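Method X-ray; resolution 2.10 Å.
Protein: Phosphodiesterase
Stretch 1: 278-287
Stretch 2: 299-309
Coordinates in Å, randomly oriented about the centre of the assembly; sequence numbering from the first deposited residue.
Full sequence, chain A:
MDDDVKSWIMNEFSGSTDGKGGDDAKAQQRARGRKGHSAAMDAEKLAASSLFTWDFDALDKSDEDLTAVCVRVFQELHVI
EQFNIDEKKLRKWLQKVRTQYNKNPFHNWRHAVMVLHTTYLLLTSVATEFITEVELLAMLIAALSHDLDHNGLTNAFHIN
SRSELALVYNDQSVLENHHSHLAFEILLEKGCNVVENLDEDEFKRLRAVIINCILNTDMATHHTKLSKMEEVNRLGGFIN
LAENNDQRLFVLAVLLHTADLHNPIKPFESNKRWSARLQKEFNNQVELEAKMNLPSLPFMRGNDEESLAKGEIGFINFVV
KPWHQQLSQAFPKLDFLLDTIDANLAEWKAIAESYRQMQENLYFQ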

# COMPACT_ATOMS: atom_id res chain seq x y z
N LEU A 278 8.77 16.84 -12.52
CA LEU A 278 7.37 17.12 -12.22
C LEU A 278 7.24 17.92 -10.93
O LEU A 278 6.40 18.82 -10.83
CB LEU A 278 6.58 15.82 -12.13
CG LEU A 278 5.07 15.97 -11.96
CD1 LEU A 278 4.44 16.58 -13.20
CD2 LEU A 278 4.41 14.63 -11.61
N GLN A 279 8.05 17.59 -9.92
CA GLN A 279 8.03 18.34 -8.67
C GLN A 279 8.37 19.81 -8.92
O GLN A 279 7.79 20.70 -8.28
CB GLN A 279 9.02 17.73 -7.68
CG GLN A 279 8.96 18.33 -6.28
CD GLN A 279 10.10 17.85 -5.39
OE1 GLN A 279 11.25 17.82 -5.81
NE2 GLN A 279 9.77 17.48 -4.16
N LYS A 280 9.29 20.08 -9.84
CA LYS A 280 9.64 21.47 -10.16
C LYS A 280 8.44 22.21 -10.74
O LYS A 280 8.23 23.39 -10.43
CB LYS A 280 10.82 21.51 -11.13
CG LYS A 280 11.45 22.88 -11.28
CD LYS A 280 12.58 22.86 -12.29
CE LYS A 280 13.84 23.50 -11.72
NZ LYS A 280 14.84 23.78 -12.79
N GLU A 281 7.65 21.54 -11.58
CA GLU A 281 6.42 22.16 -12.08
C GLU A 281 5.43 22.40 -10.95
O GLU A 281 4.79 23.46 -10.89
CB GLU A 281 5.80 21.29 -13.17
CG GLU A 281 6.65 21.17 -14.42
CD GLU A 281 5.90 20.53 -15.57
OE1 GLU A 281 4.70 20.21 -15.41
OE2 GLU A 281 6.51 20.35 -16.64
N PHE A 282 5.28 21.43 -10.05
CA PHE A 282 4.39 21.61 -8.91
C PHE A 282 4.81 22.82 -8.07
O PHE A 282 3.96 23.62 -7.66
CB PHE A 282 4.38 20.35 -8.04
CG PHE A 282 3.65 19.18 -8.66
CD1 PHE A 282 2.97 19.32 -9.86
CD2 PHE A 282 3.64 17.95 -8.04
CE1 PHE A 282 2.30 18.26 -10.43
CE2 PHE A 282 2.97 16.87 -8.60
CZ PHE A 282 2.30 17.03 -9.80
N ASN A 283 6.12 22.97 -7.82
CA ASN A 283 6.59 24.09 -7.01
C ASN A 283 6.37 25.42 -7.71
O ASN A 283 6.01 26.41 -7.06
CB ASN A 283 8.08 23.90 -6.68
CG ASN A 283 8.34 22.65 -5.87
OD1 ASN A 283 7.44 22.12 -5.21
ND2 ASN A 283 9.58 22.17 -5.90
N ASN A 284 6.57 25.46 -9.03
CA ASN A 284 6.31 26.69 -9.77
C ASN A 284 4.84 27.07 -9.75
O ASN A 284 4.51 28.26 -9.72
CB ASN A 284 6.80 26.55 -11.22
CG ASN A 284 8.31 26.58 -11.33
OD1 ASN A 284 9.00 27.11 -10.46
ND2 ASN A 284 8.83 26.00 -12.41
N GLN A 285 3.94 26.08 -9.76
CA GLN A 285 2.51 26.39 -9.74
C GLN A 285 2.09 26.97 -8.40
O GLN A 285 1.35 27.97 -8.35
CB GLN A 285 1.69 25.14 -10.06
CG GLN A 285 0.19 25.38 -9.95
CD GLN A 285 -0.64 24.17 -10.35
OE1 GLN A 285 -0.32 23.47 -11.31
NE2 GLN A 285 -1.72 23.94 -9.62
N VAL A 286 2.54 26.36 -7.30
CA VAL A 286 2.23 26.87 -5.97
C VAL A 286 2.75 28.30 -5.82
O VAL A 286 2.09 29.16 -5.22
CB VAL A 286 2.82 25.94 -4.89
CG1 VAL A 286 2.96 26.66 -3.56
CG2 VAL A 286 1.96 24.70 -4.74
N GLU A 287 3.93 28.57 -6.37
CA GLU A 287 4.48 29.93 -6.33
C GLU A 287 3.61 30.89 -7.14
O GLU A 287 3.37 32.03 -6.71
CB GLU A 287 5.92 29.91 -6.85
CG GLU A 287 6.38 31.17 -7.56
CD GLU A 287 7.77 31.02 -8.16
OE1 GLU A 287 8.64 30.42 -7.49
OE2 GLU A 287 7.98 31.49 -9.29
N PHE A 299 0.39 18.81 -1.26
CA PHE A 299 1.39 17.90 -1.82
C PHE A 299 2.32 18.61 -2.79
O PHE A 299 3.47 18.18 -2.96
CB PHE A 299 0.70 16.73 -2.52
N MET A 300 1.86 19.68 -3.44
CA MET A 300 2.67 20.39 -4.42
C MET A 300 3.70 21.31 -3.78
O MET A 300 4.54 21.88 -4.50
CB MET A 300 1.78 21.21 -5.35
CG MET A 300 1.01 20.38 -6.36
SD MET A 300 0.33 21.41 -7.68
CE MET A 300 -0.46 20.17 -8.70
N ARG A 301 3.68 21.48 -2.45
CA ARG A 301 4.59 22.41 -1.80
C ARG A 301 5.97 21.82 -1.57
O ARG A 301 6.96 22.56 -1.56
CB ARG A 301 3.99 22.89 -0.47
CG ARG A 301 2.66 23.61 -0.61
CD ARG A 301 2.15 24.09 0.73
NE ARG A 301 0.87 24.78 0.62
CZ ARG A 301 0.74 26.08 0.35
NH1 ARG A 301 1.81 26.83 0.16
NH2 ARG A 301 -0.47 26.63 0.27
N GLY A 302 6.06 20.50 -1.39
CA GLY A 302 7.33 19.85 -1.14
C GLY A 302 8.35 20.07 -2.24
O GLY A 302 8.06 19.85 -3.42
N ASN A 303 9.56 20.50 -1.86
CA ASN A 303 10.57 20.89 -2.84
C ASN A 303 11.93 20.23 -2.59
O ASN A 303 12.93 20.68 -3.17
CB ASN A 303 10.74 22.42 -2.85
CG ASN A 303 11.23 22.96 -1.53
OD1 ASN A 303 11.18 22.29 -0.50
ND2 ASN A 303 11.71 24.21 -1.54
N ASP A 304 12.00 19.20 -1.76
CA ASP A 304 13.26 18.52 -1.48
C ASP A 304 13.14 17.04 -1.85
O ASP A 304 12.11 16.57 -2.32
CB ASP A 304 13.66 18.69 -0.01
CG ASP A 304 12.51 18.40 0.94
OD1 ASP A 304 11.96 17.29 0.89
OD2 ASP A 304 12.17 19.29 1.75
N GLU A 305 14.24 16.31 -1.64
CA GLU A 305 14.28 14.90 -1.99
C GLU A 305 13.36 14.06 -1.11
O GLU A 305 12.78 13.08 -1.58
CB GLU A 305 15.71 14.37 -1.91
CG GLU A 305 15.92 13.02 -2.56
CD GLU A 305 17.38 12.59 -2.56
OE1 GLU A 305 18.02 12.65 -1.49
OE2 GLU A 305 17.89 12.20 -3.63
N GLU A 306 13.21 14.43 0.16
CA GLU A 306 12.33 13.68 1.05
C GLU A 306 10.87 13.81 0.62
O GLU A 306 10.12 12.83 0.67
CB GLU A 306 12.51 14.14 2.50
CG GLU A 306 11.65 13.38 3.49
CD GLU A 306 11.79 13.91 4.91
OE1 GLU A 306 12.36 15.00 5.08
OE2 GLU A 306 11.32 13.23 5.84
N SER A 307 10.46 15.01 0.22
CA SER A 307 9.11 15.20 -0.29
C SER A 307 8.89 14.42 -1.58
O SER A 307 7.81 13.88 -1.81
CB SER A 307 8.82 16.68 -0.50
OG SER A 307 8.83 17.39 0.72
N LEU A 308 9.92 14.35 -2.43
CA LEU A 308 9.81 13.60 -3.67
C LEU A 308 9.55 12.13 -3.40
O LEU A 308 8.64 11.53 -3.98
CB LEU A 308 11.08 13.79 -4.50
CG LEU A 308 11.07 13.16 -5.90
CD1 LEU A 308 10.00 13.81 -6.77
CD2 LEU A 308 12.44 13.28 -6.54
N ALA A 309 10.34 11.53 -2.51
CA ALA A 309 10.19 10.11 -2.20
C ALA A 309 8.83 9.82 -1.57
O ALA A 309 8.16 8.84 -1.93
CB ALA A 309 11.31 9.64 -1.28
O HOH W 1 6.87 16.18 -4.02

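What does Gln279 find as its helix meets the second stretch? The extended side chain brings Gln279 NE2 to Asp304 O at 3.1 Å, a nearly straight hydrogen bond. That carbonyl also accepts from Leu308 N within the first turn of the second helix, so the amide joins an acceptor already in use. Water 1 accepts from Gln279 NE2 at 3.2 Å and donates weakly to Ser307 O at 3.3 Å.

What keeps that helix start in order? Asp304 is its N-cap: Ser307 N donates to Asp304 OD1 at 2.8 Å, and Ser307 OG donates to the same Asp304 OD1 at 3.1 Å.

How does Phe282 receive Met300? The terminal methyl of Met300 lies over one face of the ring, with Met300 CE 4.0 Å from the Phe282 ring centroid in a CH-pi contact, while the sulfur sits oblique to it. Phe282 CG and Met300 CG, 3.7 Å apart, extend the apolar packing, and here the backbones come close, the two CA atoms being 5.0 Å apart.

What follows further along the helix? The CA-to-CB bond of Asn283 points sideways, but the end of its side chain comes nearer to the backbone from Met300 to Asn303. Gln285 NE2 lies 3.8 Å from Met300 SD. One residue on, Val286 packs CG2 against Met300 CB at 3.5 Å, while its CG1 sits 3.9 Å from Arg301 NH1, oblique to the guanidinium.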